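Local atomic coordinates of putative mandelate racemase/muconate lactonizing enzyme (Bordetella bronchiseptica, PDB entry 3DDM), a protein that belongs to the mandelate racemase/muconate lactonizing enzyme family of the enolase superfamily, pairing an enolase-type N-terminal domain with a C-terminal TIM-barrel domain. Residues D161-K166 / R172-K177. The protein carries 1 engineered substitution. Sequence-based numbering, arbitrary orientation.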
# COMPACT_ATOMS: atom_id res chain seq x y z
N ASP A 161 13.48 -14.09 -31.64
CA ASP A 161 14.85 -14.36 -31.20
C ASP A 161 14.93 -15.04 -29.84
O ASP A 161 15.56 -16.09 -29.71
CB ASP A 161 15.67 -13.08 -31.16
CG ASP A 161 16.00 -12.55 -32.55
OD1 ASP A 161 16.02 -13.37 -33.50
OD2 ASP A 161 16.25 -11.33 -32.68
N VAL A 162 14.32 -14.45 -28.82
CA VAL A 162 14.38 -15.06 -27.50
C VAL A 162 13.53 -16.33 -27.45
O VAL A 162 13.85 -17.25 -26.70
CB VAL A 162 13.95 -14.08 -26.37
CG1 VAL A 162 13.89 -12.67 -26.90
CG2 VAL A 162 12.64 -14.50 -25.77
N VAL A 163 12.46 -16.39 -28.23
CA VAL A 163 11.63 -17.59 -28.24
C VAL A 163 12.48 -18.75 -28.78
O VAL A 163 12.38 -19.87 -28.31
CB VAL A 163 10.39 -17.44 -29.14
CG1 VAL A 163 9.80 -18.81 -29.46
CG2 VAL A 163 9.35 -16.57 -28.44
N ALA A 164 13.31 -18.46 -29.77
CA ALA A 164 14.16 -19.49 -30.33
C ALA A 164 15.12 -19.96 -29.23
O ALA A 164 15.28 -21.16 -28.97
CB ALA A 164 14.94 -18.94 -31.52
N ARG A 165 15.73 -18.98 -28.57
CA ARG A 165 16.69 -19.23 -27.50
C ARG A 165 16.10 -20.05 -26.36
O ARG A 165 16.72 -21.00 -25.89
CB ARG A 165 17.21 -17.89 -26.97
CG ARG A 165 18.53 -17.98 -26.24
CD ARG A 165 18.94 -16.64 -25.66
NE ARG A 165 18.23 -16.35 -24.41
CZ ARG A 165 17.46 -15.28 -24.22
NH1 ARG A 165 17.28 -14.40 -25.20
NH2 ARG A 165 16.86 -15.09 -23.04
N LYS A 166 14.89 -19.69 -25.92
CA LYS A 166 14.24 -20.40 -24.82
C LYS A 166 13.79 -21.79 -25.24
O LYS A 166 13.70 -22.72 -24.43
CB LYS A 166 13.05 -19.60 -24.31
CG LYS A 166 13.35 -18.15 -23.99
CD LYS A 166 14.55 -17.98 -23.07
CE LYS A 166 14.28 -18.54 -21.69
NZ LYS A 166 15.45 -18.29 -20.80
N ARG A 172 8.76 -25.42 -23.96
CA ARG A 172 7.78 -25.82 -24.96
C ARG A 172 6.47 -25.00 -24.87
O ARG A 172 5.43 -25.43 -25.38
CB ARG A 172 7.48 -27.32 -24.83
CG ARG A 172 8.68 -28.22 -25.08
CD ARG A 172 9.17 -28.13 -26.52
NE ARG A 172 10.49 -28.72 -26.72
CZ ARG A 172 11.64 -28.04 -26.66
NH1 ARG A 172 11.65 -26.74 -26.41
NH2 ARG A 172 12.79 -28.67 -26.86
N ALA A 173 6.53 -23.84 -24.22
CA ALA A 173 5.38 -22.94 -24.08
C ALA A 173 5.94 -21.54 -23.82
O ALA A 173 6.95 -21.39 -23.12
CB ALA A 173 4.49 -23.38 -22.92
N PHE A 174 5.30 -20.53 -24.38
CA PHE A 174 5.80 -19.16 -24.25
C PHE A 174 4.71 -18.11 -24.03
O PHE A 174 3.57 -18.27 -24.49
CB PHE A 174 6.60 -18.80 -25.50
CG PHE A 174 7.58 -19.86 -25.91
CD1 PHE A 174 8.90 -19.84 -25.46
CD2 PHE A 174 7.16 -20.95 -26.67
CE1 PHE A 174 9.78 -20.88 -25.75
CE2 PHE A 174 8.03 -22.00 -26.97
CZ PHE A 174 9.34 -21.97 -26.50
N LYS A 175 5.06 -17.03 -23.32
CA LYS A 175 4.15 -15.93 -23.07
C LYS A 175 4.82 -14.62 -23.50
O LYS A 175 5.92 -14.31 -23.06
CB LYS A 175 3.76 -15.84 -21.59
CG LYS A 175 2.68 -14.77 -21.32
CD LYS A 175 2.05 -14.86 -19.93
CE LYS A 175 3.01 -14.45 -18.83
NZ LYS A 175 2.42 -14.60 -17.48
N LEU A 176 4.13 -13.89 -24.37
CA LEU A 176 4.61 -12.61 -24.90
C LEU A 176 4.03 -11.41 -24.16
O LEU A 176 2.91 -11.45 -23.66
CB LEU A 176 4.23 -12.48 -26.38
CG LEU A 176 5.03 -13.17 -27.47
CD1 LEU A 176 5.57 -14.52 -26.99
CD2 LEU A 176 4.14 -13.34 -28.69
N LYS A 177 4.81 -10.33 -24.11
CA LYS A 177 4.38 -9.09 -23.47
C LYS A 177 3.78 -8.25 -24.59
O LYS A 177 4.35 -8.13 -25.66
CB LYS A 177 5.57 -8.32 -22.88
CG LYS A 177 6.43 -9.06 -21.85
CD LYS A 177 6.14 -8.62 -20.42
CE LYS A 177 5.10 -9.52 -19.75
NZ LYS A 177 4.80 -9.11 -18.33
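Val163, on helix 159-169, faces Phe174 at the start of strand 174-177 with their CA atoms 7.2 Å apart, and the two backbones open out slightly toward Lys166 and Arg172, where the same measure is 8.4 Å. Nothing is hydrogen-bonded between the two segments; the contact is carried by the Phe174 ring. The CA-CB bond of Phe174 already points at the helix, and a chi1 of -47° sets CG on the side of the residue's own N, opposite its C, which brings the ring up against Val163 and Lys166. Val163 lays one methyl over a face of that ring: CG1 stands 4.1 Å from the ring centroid and only 4° off the normal, a well-centred CH-pi contact. The ring also touches the helix backbone, CE1 lying 3.8 Å from the carbonyl O of Val163 in a van der Waals contact. Lys166, one turn further along, comes in at the edge instead, its CB close to the ring plane and 3.8 Å from the same Phe174 CE1. Strand 146-154, helix 159-169 and strand 174-177 form a beta-alpha-beta crossover of the TIM-barrel domain, and here the helix packs against the second of its two parallel strands. Leu196 of the next helix, 182-196, touches both Val163 and Phe174, carrying the apolar layer on to the neighbouring unit. Beyond its CB, Lys166 turns away from the ring, its chain folding at the second and third torsions, and sends NZ to a salt bridge with Glu169 and a hydrogen bond to Ala339 O.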